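Long-range contact in succinylglutamate desuccinylase/aspartoacylase (Ruegeria sp. TM1040, PDB 3NA6), which probably hydrolyses the amide bond of an N-acylated amino acid, as the zinc-dependent succinylglutamate desuccinylases and aspartoacylases do: residues A[68-82]-A[226-240]. Numbering follows the deposited sequence.
With CA (calcium ion), chain C.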
# COMPACT_ATOMS: atom_id res chain seq x y z
N ALA A 68 18.60 -27.64 2.93
CA ALA A 68 19.05 -29.01 2.62
C ALA A 68 19.17 -29.25 1.12
O ALA A 68 20.13 -29.91 0.65
CB ALA A 68 18.11 -30.05 3.27
N LEU A 69 18.23 -28.68 0.36
CA LEU A 69 18.18 -28.89 -1.10
C LEU A 69 19.19 -28.03 -1.83
O LEU A 69 19.79 -28.50 -2.81
CB LEU A 69 16.75 -28.70 -1.66
CG LEU A 69 15.75 -29.76 -1.15
CD1 LEU A 69 14.27 -29.44 -1.50
CD2 LEU A 69 16.13 -31.14 -1.75
N GLN A 70 19.42 -26.80 -1.35
CA GLN A 70 20.47 -26.01 -1.99
C GLN A 70 21.81 -26.71 -1.80
O GLN A 70 22.60 -26.79 -2.73
CB GLN A 70 20.57 -24.58 -1.46
CG GLN A 70 19.55 -23.62 -2.00
CD GLN A 70 19.86 -23.20 -3.47
OE1 GLN A 70 20.10 -24.04 -4.34
NE2 GLN A 70 19.82 -21.93 -3.72
N GLU A 71 22.07 -27.24 -0.60
CA GLU A 71 23.35 -27.92 -0.36
C GLU A 71 23.45 -29.19 -1.21
O GLU A 71 24.47 -29.45 -1.83
CB GLU A 71 23.51 -28.27 1.11
CG GLU A 71 24.87 -28.85 1.43
CD GLU A 71 24.96 -29.35 2.84
OE1 GLU A 71 25.16 -28.53 3.76
OE2 GLU A 71 24.83 -30.56 3.03
N LEU A 72 22.37 -29.95 -1.26
CA LEU A 72 22.34 -31.14 -2.11
C LEU A 72 22.66 -30.79 -3.57
O LEU A 72 23.49 -31.45 -4.19
CB LEU A 72 20.97 -31.85 -2.04
CG LEU A 72 20.97 -33.27 -2.64
CD1 LEU A 72 21.70 -34.27 -1.72
CD2 LEU A 72 19.57 -33.73 -2.94
N ALA A 73 22.06 -29.73 -4.08
CA ALA A 73 22.23 -29.40 -5.51
C ALA A 73 23.66 -28.93 -5.79
O ALA A 73 24.20 -29.16 -6.88
CB ALA A 73 21.24 -28.33 -5.95
N ALA A 74 24.27 -28.29 -4.80
CA ALA A 74 25.58 -27.68 -4.98
C ALA A 74 26.73 -28.63 -4.69
O ALA A 74 27.84 -28.36 -5.09
CB ALA A 74 25.71 -26.45 -4.07
N THR A 75 26.50 -29.71 -3.96
CA THR A 75 27.60 -30.53 -3.47
C THR A 75 27.56 -32.01 -3.91
O THR A 75 28.44 -32.76 -3.58
CB THR A 75 27.71 -30.44 -1.91
OG1 THR A 75 26.60 -31.10 -1.31
CG2 THR A 75 27.75 -28.98 -1.44
N THR A 76 26.57 -32.44 -4.68
CA THR A 76 26.45 -33.86 -5.03
C THR A 76 27.08 -34.03 -6.39
O THR A 76 26.75 -33.27 -7.31
CB THR A 76 24.98 -34.26 -5.13
OG1 THR A 76 24.35 -34.02 -3.86
CG2 THR A 76 24.82 -35.73 -5.55
N ARG A 77 27.95 -35.03 -6.53
CA ARG A 77 28.59 -35.35 -7.81
C ARG A 77 27.78 -36.37 -8.60
O ARG A 77 27.17 -37.27 -8.01
CB ARG A 77 29.99 -35.91 -7.57
CG ARG A 77 30.85 -35.03 -6.65
CD ARG A 77 32.28 -35.56 -6.52
NE ARG A 77 32.37 -36.81 -5.78
CZ ARG A 77 32.89 -37.93 -6.27
NH1 ARG A 77 33.37 -37.96 -7.50
NH2 ARG A 77 32.93 -39.02 -5.51
N ALA A 78 27.78 -36.25 -9.92
CA ALA A 78 27.06 -37.21 -10.76
C ALA A 78 27.47 -38.62 -10.41
O ALA A 78 26.62 -39.51 -10.30
CB ALA A 78 27.27 -36.94 -12.26
N GLU A 79 28.76 -38.81 -10.18
CA GLU A 79 29.33 -40.11 -9.87
C GLU A 79 28.83 -40.72 -8.54
O GLU A 79 29.06 -41.89 -8.30
CB GLU A 79 30.87 -40.00 -9.85
CG GLU A 79 31.39 -38.66 -9.29
CD GLU A 79 31.71 -37.60 -10.35
OE1 GLU A 79 30.79 -37.04 -10.99
OE2 GLU A 79 32.92 -37.30 -10.51
N ASP A 80 28.20 -39.92 -7.69
CA ASP A 80 27.66 -40.38 -6.39
C ASP A 80 26.24 -40.92 -6.54
O ASP A 80 25.71 -41.48 -5.59
CB ASP A 80 27.54 -39.23 -5.37
CG ASP A 80 28.86 -38.47 -5.10
OD1 ASP A 80 29.95 -39.10 -5.16
OD2 ASP A 80 28.76 -37.23 -4.75
N VAL A 81 25.61 -40.66 -7.70
CA VAL A 81 24.20 -40.90 -7.96
C VAL A 81 24.01 -42.14 -8.83
O VAL A 81 24.75 -42.35 -9.79
CB VAL A 81 23.60 -39.65 -8.68
CG1 VAL A 81 22.21 -39.93 -9.22
CG2 VAL A 81 23.55 -38.49 -7.72
N THR A 82 23.02 -42.97 -8.47
CA THR A 82 22.52 -44.07 -9.31
C THR A 82 21.02 -43.89 -9.48
O THR A 82 20.22 -44.30 -8.64
CB THR A 82 22.83 -45.44 -8.69
OG1 THR A 82 22.32 -45.47 -7.35
CG2 THR A 82 24.37 -45.70 -8.67
N LYS A 226 18.80 -32.42 6.41
CA LYS A 226 19.88 -33.00 5.62
C LYS A 226 20.03 -34.53 5.83
O LYS A 226 20.24 -35.28 4.84
CB LYS A 226 21.22 -32.33 5.93
CG LYS A 226 21.31 -30.87 5.48
CD LYS A 226 22.67 -30.26 5.84
CE LYS A 226 22.66 -28.74 5.73
NZ LYS A 226 23.94 -28.20 6.17
N LYS A 227 19.94 -34.96 7.08
CA LYS A 227 20.05 -36.38 7.42
C LYS A 227 18.86 -37.14 6.84
O LYS A 227 19.01 -38.20 6.22
CB LYS A 227 20.11 -36.55 8.94
CG LYS A 227 19.84 -37.95 9.50
CD LYS A 227 19.55 -37.87 11.04
CE LYS A 227 18.79 -39.08 11.54
NZ LYS A 227 18.19 -38.92 12.91
N GLY A 228 17.67 -36.61 7.08
CA GLY A 228 16.44 -37.21 6.58
C GLY A 228 16.49 -37.34 5.06
O GLY A 228 16.15 -38.40 4.54
N LEU A 229 16.95 -36.31 4.36
CA LEU A 229 17.06 -36.31 2.90
C LEU A 229 18.06 -37.34 2.41
O LEU A 229 17.75 -38.16 1.52
CB LEU A 229 17.50 -34.95 2.39
CG LEU A 229 17.67 -34.71 0.89
CD1 LEU A 229 16.37 -35.15 0.16
CD2 LEU A 229 18.09 -33.21 0.57
N ARG A 230 19.24 -37.35 3.03
CA ARG A 230 20.25 -38.32 2.69
C ARG A 230 19.74 -39.74 2.98
O ARG A 230 19.84 -40.63 2.11
CB ARG A 230 21.56 -38.03 3.40
CG ARG A 230 22.69 -38.97 2.98
CD ARG A 230 24.02 -38.66 3.70
NE ARG A 230 24.98 -39.75 3.52
CZ ARG A 230 25.07 -40.85 4.28
NH1 ARG A 230 24.29 -41.05 5.34
NH2 ARG A 230 25.98 -41.77 3.97
N ASN A 231 19.19 -39.95 4.18
CA ASN A 231 18.60 -41.24 4.51
C ASN A 231 17.58 -41.74 3.49
O ASN A 231 17.67 -42.91 3.07
CB ASN A 231 17.94 -41.23 5.87
CG ASN A 231 18.93 -41.33 7.05
OD1 ASN A 231 20.12 -41.57 6.87
ND2 ASN A 231 18.43 -41.12 8.24
N VAL A 232 16.59 -40.91 3.13
CA VAL A 232 15.57 -41.40 2.19
C VAL A 232 16.18 -41.66 0.81
O VAL A 232 15.79 -42.61 0.13
CB VAL A 232 14.29 -40.52 2.12
CG1 VAL A 232 13.64 -40.43 3.51
CG2 VAL A 232 14.59 -39.14 1.56
N LEU A 233 17.13 -40.82 0.40
CA LEU A 233 17.80 -41.04 -0.88
C LEU A 233 18.62 -42.36 -0.91
O LEU A 233 18.70 -43.02 -1.97
CB LEU A 233 18.65 -39.83 -1.29
CG LEU A 233 17.87 -38.55 -1.67
CD1 LEU A 233 18.83 -37.41 -2.04
CD2 LEU A 233 16.85 -38.81 -2.77
N ILE A 234 19.19 -42.76 0.22
CA ILE A 234 19.80 -44.10 0.37
C ILE A 234 18.71 -45.20 0.32
O ILE A 234 18.86 -46.19 -0.39
CB ILE A 234 20.63 -44.22 1.67
CG1 ILE A 234 21.87 -43.31 1.60
CG2 ILE A 234 21.10 -45.70 1.89
CD1 ILE A 234 22.64 -43.09 2.98
N HIS A 235 17.63 -45.01 1.07
CA HIS A 235 16.48 -45.93 1.09
C HIS A 235 15.94 -46.17 -0.34
O HIS A 235 15.62 -47.32 -0.72
CB HIS A 235 15.37 -45.34 1.99
CG HIS A 235 14.12 -46.17 2.11
ND1 HIS A 235 14.02 -47.28 2.94
CD2 HIS A 235 12.91 -46.04 1.52
CE1 HIS A 235 12.80 -47.78 2.85
NE2 HIS A 235 12.11 -47.05 2.00
N PHE A 236 15.89 -45.10 -1.14
CA PHE A 236 15.41 -45.19 -2.52
C PHE A 236 16.48 -45.68 -3.51
O PHE A 236 16.21 -45.80 -4.72
CB PHE A 236 14.88 -43.82 -3.00
CG PHE A 236 13.67 -43.31 -2.24
CD1 PHE A 236 12.62 -44.16 -1.88
CD2 PHE A 236 13.55 -41.96 -1.94
CE1 PHE A 236 11.49 -43.66 -1.23
CE2 PHE A 236 12.42 -41.47 -1.27
CZ PHE A 236 11.40 -42.34 -0.91
N GLY A 237 17.69 -45.93 -3.02
CA GLY A 237 18.76 -46.47 -3.83
C GLY A 237 19.42 -45.47 -4.75
O GLY A 237 20.18 -45.86 -5.64
N ILE A 238 19.20 -44.19 -4.55
CA ILE A 238 19.75 -43.19 -5.46
C ILE A 238 21.14 -42.73 -5.02
O ILE A 238 22.01 -42.43 -5.88
CB ILE A 238 18.79 -41.97 -5.60
CG1 ILE A 238 17.40 -42.45 -6.05
CG2 ILE A 238 19.38 -40.95 -6.57
CD1 ILE A 238 16.28 -41.36 -6.18
N LEU A 239 21.33 -42.58 -3.71
CA LEU A 239 22.64 -42.28 -3.10
C LEU A 239 23.07 -43.55 -2.37
O LEU A 239 22.24 -44.42 -2.11
CB LEU A 239 22.57 -41.11 -2.11
CG LEU A 239 22.23 -39.72 -2.64
CD1 LEU A 239 22.24 -38.62 -1.53
CD2 LEU A 239 23.21 -39.33 -3.74
N GLN A 240 24.36 -43.69 -2.09
CA GLN A 240 24.86 -44.90 -1.43
C GLN A 240 25.47 -44.48 -0.11
O GLN A 240 25.74 -43.30 0.10
CB GLN A 240 25.85 -45.65 -2.32
CG GLN A 240 25.16 -46.17 -3.66
CD GLN A 240 25.28 -45.15 -4.80
OE1 GLN A 240 26.39 -44.72 -5.12
NE2 GLN A 240 24.16 -44.76 -5.42
CA CA C . 21.44 -47.71 -6.40
O HOH W 1 19.70 -47.45 -8.34
O HOH W 2 22.52 -48.14 -4.20
O HOH W 3 19.80 -49.55 -5.75
O HOH W 4 22.90 -49.06 -7.96
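The Glu71 carboxylate is met on the syn side of OE1 by Lys226 NZ, 2.7 Å away and 33° out of its plane; the lysine chain crosses the carboxylate at about a right angle, with CD near both oxygens and CE nearer OE1. This pair joins two helices on one face of the mixed sheet of the catalytic domain, of the zinc exopeptidase (carboxypeptidase-like) clan, contacting strands 51-55 and 83-88; segments 68-75 and 226-235 cross at -55°. At the other end, the Gln240 amide crosses Thr82, bringing NE2 to 3.4 Å from CG2. The example illustrates how leucines fill the space between helices crossing at such an angle: Leu229 CD2 rests against both Leu69 CD2 (3.7 Å) and Leu72 CD2, and Leu72 and Leu233 meet tip to tip. The salt bridge sits at a subunit interface, where Arg286 of the second subunit also binds Glu71 and its Glu269 also binds Lys226. With an alanine here in place of Lys226, Glu71 would probably lose its lysine mate and Glu269 of the second subunit a positive partner. Beyond the helices, a Schellman motif at Gly237 turns the chain so that Ile238 O accepts a nearly straight bond from Thr82 N (2.8 Å). A chi1 of 54° sets Thr82 OG1 between its backbone N and carbonyl carbon, facing a calcium ion. That ion joins the two segments: OG1 binds it at 2.6 Å and Gly237 O at 2.4 Å, with four waters completing the observed ligands.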